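Local structure of trilobed Protease (Pyrococcus furiosus, 2GOP) at residues A[182-187]-A[219-224]; A[246-251]-A[255-260]. The protein probably cleaves peptides as a protease, this part of it being a seven-bladed beta-propeller domain with an open Velcro topology. One frame throughout, in Å; residues are numbered along the deposited sequence.

Contact 1 of 2, residues A[182-187]-A[219-224]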
loop_
_atom_site.group_PDB
_atom_site.type_symbol
_atom_site.label_atom_id
_atom_site.label_comp_id
_atom_site.label_asym_id
_atom_site.label_seq_id
_atom_site.Cartn_x
_atom_site.Cartn_y
_atom_site.Cartn_z
ATOM N N LYS A 182 9.243 -23.125 -13.385
ATOM C CA LYS A 182 8.128 -22.319 -13.839
ATOM C C LYS A 182 8.098 -20.996 -13.090
ATOM O O LYS A 182 8.757 -20.820 -12.072
ATOM C CB LYS A 182 6.813 -23.066 -13.642
ATOM C CG LYS A 182 6.726 -24.373 -14.383
ATOM C CD LYS A 182 5.304 -24.910 -14.409
ATOM C CE LYS A 182 5.248 -26.342 -14.950
ATOM N NZ LYS A 182 3.859 -26.858 -15.104
ATOM N N ILE A 183 7.328 -20.054 -13.611
ATOM C CA ILE A 183 7.145 -18.780 -12.952
ATOM C C ILE A 183 5.668 -18.636 -12.599
ATOM O O ILE A 183 4.779 -18.835 -13.443
ATOM C CB ILE A 183 7.622 -17.596 -13.828
ATOM C CG1 ILE A 183 9.129 -17.726 -14.116
ATOM C CG2 ILE A 183 7.373 -16.279 -13.122
ATOM C CD1 ILE A 183 9.545 -17.040 -15.390
ATOM N N VAL A 184 5.416 -18.317 -11.336
ATOM C CA VAL A 184 4.060 -18.052 -10.869
ATOM C C VAL A 184 3.853 -16.548 -10.959
ATOM O O VAL A 184 4.618 -15.790 -10.385
ATOM C CB VAL A 184 3.883 -18.529 -9.426
ATOM C CG1 VAL A 184 2.525 -18.077 -8.851
ATOM C CG2 VAL A 184 4.050 -20.052 -9.378
ATOM N N VAL A 185 2.815 -16.137 -11.672
ATOM C CA VAL A 185 2.615 -14.739 -12.016
ATOM C C VAL A 185 1.308 -14.223 -11.443
ATOM O O VAL A 185 0.239 -14.776 -11.720
ATOM C CB VAL A 185 2.622 -14.545 -13.535
ATOM C CG1 VAL A 185 2.415 -13.074 -13.899
ATOM C CG2 VAL A 185 3.943 -15.059 -14.125
ATOM N N ASN A 186 1.420 -13.155 -10.647
ATOM C CA ASN A 186 0.290 -12.456 -10.060
ATOM C C ASN A 186 -0.055 -11.237 -10.904
ATOM O O ASN A 186 0.787 -10.373 -11.102
ATOM C CB ASN A 186 0.623 -11.992 -8.641
ATOM C CG ASN A 186 1.212 -13.089 -7.790
ATOM O OD1 ASN A 186 0.579 -14.107 -7.583
ATOM N ND2 ASN A 186 2.415 -12.867 -7.257
ATOM N N VAL A 187 -1.299 -11.175 -11.373
ATOM C CA VAL A 187 -1.794 -10.058 -12.173
ATOM C C VAL A 187 -3.036 -9.474 -11.493
ATOM O O VAL A 187 -3.944 -10.222 -11.123
ATOM C CB VAL A 187 -2.146 -10.530 -13.612
ATOM C CG1 VAL A 187 -2.594 -9.366 -14.488
ATOM C CG2 VAL A 187 -0.936 -11.219 -14.244
ATOM N N PHE A 219 -5.615 -12.926 -2.763
ATOM C CA PHE A 219 -4.238 -13.147 -2.322
ATOM C C PHE A 219 -3.342 -13.302 -3.521
ATOM O O PHE A 219 -3.814 -13.423 -4.638
ATOM C CB PHE A 219 -4.131 -14.376 -1.405
ATOM C CG PHE A 219 -4.844 -15.594 -1.934
ATOM C CD1 PHE A 219 -4.326 -16.318 -3.006
ATOM C CD2 PHE A 219 -6.047 -16.017 -1.359
ATOM C CE1 PHE A 219 -5.000 -17.436 -3.505
ATOM C CE2 PHE A 219 -6.717 -17.126 -1.844
ATOM C CZ PHE A 219 -6.198 -17.834 -2.924
ATOM N N TYR A 220 -2.037 -13.285 -3.279
ATOM C CA TYR A 220 -1.077 -13.448 -4.339
ATOM C C TYR A 220 0.137 -14.217 -3.816
ATOM O O TYR A 220 0.382 -14.278 -2.616
ATOM C CB TYR A 220 -0.703 -12.086 -4.924
ATOM C CG TYR A 220 -0.166 -11.115 -3.927
ATOM C CD1 TYR A 220 1.197 -11.067 -3.647
ATOM C CD2 TYR A 220 -1.015 -10.233 -3.259
ATOM C CE1 TYR A 220 1.705 -10.163 -2.711
ATOM C CE2 TYR A 220 -0.523 -9.338 -2.330
ATOM C CZ TYR A 220 0.840 -9.306 -2.061
ATOM O OH TYR A 220 1.341 -8.410 -1.148
ATOM N N ALA A 221 0.855 -14.849 -4.734
ATOM C CA ALA A 221 1.956 -15.731 -4.392
ATOM C C ALA A 221 3.183 -14.911 -4.016
ATOM O O ALA A 221 3.579 -14.003 -4.760
ATOM C CB ALA A 221 2.260 -16.673 -5.595
ATOM N N VAL A 222 3.773 -15.221 -2.860
ATOM C CA VAL A 222 4.957 -14.501 -2.385
ATOM C C VAL A 222 6.227 -15.350 -2.324
ATOM O O VAL A 222 7.310 -14.790 -2.273
ATOM C CB VAL A 222 4.729 -13.829 -1.006
ATOM C CG1 VAL A 222 3.752 -12.662 -1.140
ATOM C CG2 VAL A 222 4.250 -14.854 0.042
ATOM N N ASP A 223 6.105 -16.680 -2.314
ATOM C CA ASP A 223 7.278 -17.560 -2.233
ATOM C C ASP A 223 6.898 -18.986 -2.569
ATOM O O ASP A 223 5.733 -19.337 -2.539
ATOM C CB ASP A 223 7.884 -17.521 -0.818
ATOM C CG ASP A 223 9.339 -17.947 -0.781
ATOM O OD1 ASP A 223 9.951 -18.120 -1.867
ATOM O OD2 ASP A 223 9.870 -18.117 0.343
ATOM N N SER A 224 7.897 -19.806 -2.872
ATOM C CA SER A 224 7.695 -21.230 -3.112
ATOM C C SER A 224 8.928 -21.985 -2.624
ATOM O O SER A 224 10.036 -21.473 -2.738
ATOM C CB SER A 224 7.502 -21.494 -4.612
ATOM O OG SER A 224 7.554 -22.886 -4.893
#
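The amide nitrogen of Asn186, ND2, is held by two partners: it donates to Ala221 O at 3.0 Å and is hydrogen-bonded to the hydroxyl OG of Ser175. The first of these bonds is somewhat bent, with 147° at the hydrogen, but it reaches a lone pair in the carbonyl plane of Ala221. The other end of the same amide accepts from Ala221 N, which lies 3.0 Å from Asn186 OD1 in a straighter bond (165°) and above the carbonyl plane of the side chain. One carboxamide thus clasps both backbone polar atoms of Ala221, and this donor and acceptor fix which end of the amide is which. With its CG beside the backbone N (chi1 -49°), Asn186 reaches across the gap and comes to rest on Tyr220, whose CB is 3.6 Å from Asn186 CG; the phenol turns off toward Trp200. Further along, Val184 CG1 meets Ala221 CB at 3.6 Å, adding a small apolar patch. The contact joins two successive propeller blades. Strand 182-188, second in its four-stranded sheet, faces the first strand of the next, 219-224; Ala221 also touches Ile177 of strand 175-179 and Leu231 of strand 229-233.

Contact 2 of 2, residues A[246-251]-A[255-260]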
loop_
_atom_site.group_PDB
_atom_site.type_symbol
_atom_site.label_atom_id
_atom_site.label_comp_id
_atom_site.label_asym_id
_atom_site.label_seq_id
_atom_site.Cartn_x
_atom_site.Cartn_y
_atom_site.Cartn_z
ATOM N N LEU A 246 -1.572 -15.463 5.780
ATOM C CA LEU A 246 -0.719 -16.374 5.038
ATOM C C LEU A 246 -1.477 -17.650 4.715
ATOM O O LEU A 246 -2.224 -18.192 5.543
ATOM C CB LEU A 246 0.567 -16.690 5.811
ATOM C CG LEU A 246 1.530 -15.517 6.017
ATOM C CD1 LEU A 246 2.646 -15.897 6.992
ATOM C CD2 LEU A 246 2.109 -15.020 4.676
ATOM N N TYR A 247 -1.284 -18.125 3.495
ATOM C CA TYR A 247 -1.934 -19.341 3.032
ATOM C C TYR A 247 -0.930 -20.191 2.275
ATOM O O TYR A 247 0.015 -19.671 1.652
ATOM C CB TYR A 247 -3.118 -19.021 2.110
ATOM C CG TYR A 247 -4.102 -18.038 2.685
ATOM C CD1 TYR A 247 -3.900 -16.670 2.548
ATOM C CD2 TYR A 247 -5.222 -18.474 3.383
ATOM C CE1 TYR A 247 -4.790 -15.761 3.088
ATOM C CE2 TYR A 247 -6.125 -17.576 3.930
ATOM C CZ TYR A 247 -5.907 -16.218 3.779
ATOM O OH TYR A 247 -6.791 -15.313 4.326
ATOM N N ILE A 248 -1.142 -21.501 2.333
ATOM C CA ILE A 248 -0.305 -22.448 1.623
ATOM C C ILE A 248 -1.145 -23.212 0.623
ATOM O O ILE A 248 -2.161 -23.791 1.002
ATOM C CB ILE A 248 0.322 -23.472 2.578
ATOM C CG1 ILE A 248 1.244 -22.789 3.583
ATOM C CG2 ILE A 248 1.087 -24.533 1.772
ATOM C CD1 ILE A 248 1.838 -23.763 4.587
ATOM N N TYR A 249 -0.702 -23.217 -0.644
ATOM C CA TYR A 249 -1.257 -24.078 -1.679
ATOM C C TYR A 249 -0.362 -25.308 -1.924
ATOM O O TYR A 249 0.819 -25.183 -2.283
ATOM C CB TYR A 249 -1.508 -23.293 -2.978
ATOM C CG TYR A 249 -2.081 -24.152 -4.093
ATOM C CD1 TYR A 249 -3.249 -24.909 -3.884
ATOM C CD2 TYR A 249 -1.460 -24.243 -5.333
ATOM C CE1 TYR A 249 -3.773 -25.722 -4.867
ATOM C CE2 TYR A 249 -2.006 -25.070 -6.346
ATOM C CZ TYR A 249 -3.161 -25.796 -6.091
ATOM O OH TYR A 249 -3.716 -26.621 -7.043
ATOM N N ASP A 250 -0.947 -26.492 -1.744
ATOM C CA ASP A 250 -0.227 -27.777 -1.805
ATOM C C ASP A 250 -0.595 -28.650 -3.022
ATOM O O ASP A 250 -0.201 -29.821 -3.096
ATOM C CB ASP A 250 -0.514 -28.582 -0.528
ATOM C CG ASP A 250 -2.009 -28.827 -0.302
ATOM O OD1 ASP A 250 -2.859 -28.218 -1.018
ATOM O OD2 ASP A 250 -2.330 -29.616 0.613
ATOM N N GLY A 251 -1.364 -28.095 -3.949
ATOM C CA GLY A 251 -1.898 -28.864 -5.083
ATOM C C GLY A 251 -3.315 -29.368 -4.851
ATOM O O GLY A 251 -3.931 -29.936 -5.766
ATOM N N MET A 255 -4.951 -23.365 2.143
ATOM C CA MET A 255 -5.159 -23.471 3.580
ATOM C C MET A 255 -4.493 -22.303 4.317
ATOM O O MET A 255 -3.283 -21.985 4.100
ATOM C CB MET A 255 -4.703 -24.849 4.110
ATOM C CG MET A 255 -3.337 -24.934 4.815
ATOM S SD MET A 255 -3.251 -26.291 6.017
ATOM C CE MET A 255 -1.714 -25.910 6.850
ATOM N N GLY A 256 -5.279 -21.645 5.175
ATOM C CA GLY A 256 -4.741 -20.584 6.038
ATOM C C GLY A 256 -3.940 -21.171 7.204
ATOM O O GLY A 256 -4.267 -22.266 7.734
ATOM N N ILE A 257 -2.913 -20.441 7.624
ATOM C CA ILE A 257 -2.104 -20.836 8.767
ATOM C C ILE A 257 -2.127 -19.803 9.909
ATOM O O ILE A 257 -1.621 -20.080 10.970
ATOM C CB ILE A 257 -0.647 -21.146 8.369
ATOM C CG1 ILE A 257 0.052 -19.907 7.770
ATOM C CG2 ILE A 257 -0.607 -22.332 7.404
ATOM C CD1 ILE A 257 1.581 -20.002 7.738
ATOM N N LEU A 258 -2.721 -18.638 9.689
ATOM C CA LEU A 258 -2.878 -17.638 10.754
ATOM C C LEU A 258 -4.316 -17.124 10.862
ATOM O O LEU A 258 -4.527 -16.009 11.289
ATOM C CB LEU A 258 -1.929 -16.460 10.488
ATOM C CG LEU A 258 -0.423 -16.759 10.573
ATOM C CD1 LEU A 258 0.421 -15.613 10.013
ATOM C CD2 LEU A 258 -0.028 -17.073 11.987
ATOM N N ASP A 259 -5.305 -17.915 10.471
ATOM C CA ASP A 259 -6.690 -17.420 10.498
ATOM C C ASP A 259 -7.183 -17.081 11.913
ATOM O O ASP A 259 -8.017 -16.194 12.076
ATOM C CB ASP A 259 -7.663 -18.422 9.889
ATOM C CG ASP A 259 -7.411 -18.685 8.442
ATOM O OD1 ASP A 259 -6.633 -17.931 7.809
ATOM O OD2 ASP A 259 -8.006 -19.682 7.946
ATOM N N GLU A 260 -6.658 -17.763 12.927
ATOM C CA GLU A 260 -7.113 -17.565 14.303
ATOM C C GLU A 260 -6.226 -16.563 15.075
ATOM O O GLU A 260 -6.430 -16.357 16.274
ATOM C CB GLU A 260 -7.232 -18.917 15.035
ATOM C CG GLU A 260 -8.302 -19.872 14.475
ATOM C CD GLU A 260 -7.967 -20.437 13.093
ATOM O OE1 GLU A 260 -6.812 -20.844 12.868
ATOM O OE2 GLU A 260 -8.866 -20.484 12.231
HETATM O O HOH W 1 -4.047 -17.462 7.498
#
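This is a beta hairpin closing the outer side of a propeller blade, in which strand 245-249 pairs antiparallel with the short last strand 254-256. Ile248 and Met255 form its hydrogen-bonded pair, Ile248 N donating to Met255 O at 2.8 Å and Met255 N to Ile248 O at 3.0 Å. Tyr247 and Gly256 follow as the non-hydrogen-bonded pair. Here the tyrosine ring comes close to the glycine, Tyr247 CD2 lying 3.4 Å from Gly256 CA. Beyond Gly256 the chain leaves strand geometry, yet Ile257 N still bonds to Leu246 O at 3.1 Å. Ile257 holds CG1 between its backbone N and carbonyl carbon (chi1 62°), which sets that atom 3.8 Å from Leu246 CB, while its CG2 branch crosses the end of Ile248. Leu246 and Leu258 run side by side and meet through their CD1 atoms. Trp290 of the following blade packs on Ile248 and Ile257, and Phe277 on both leucines. Where the chain turns away, one water bridges the two segments: it accepts from Leu258 N and donates to Leu246 O, which thus accepts twice and lies 2.8 Å from the water oxygen, and to Asp259 OD1, 2.6 Å from it.

The two contacts follow one another along the chain, and both involve one four-stranded antiparallel sheet, ordered 219-224, 229-233, 245-249, 254-256. Contact 1 lies at the first strand of this blade and ties it to the preceding one; contact 2 lies at its last two strands, where Leu246, Ile248, Ile257 and Leu258 pack on the following blade. Their centres are 15 Å apart and their nearest atoms about 5 Å, without touching. Contact 1 is the deeper, about 13 Å from the centre of the chain against about 20 Å for contact 2. Contact 1 is blade against blade; contact 2 is strand against strand within one blade.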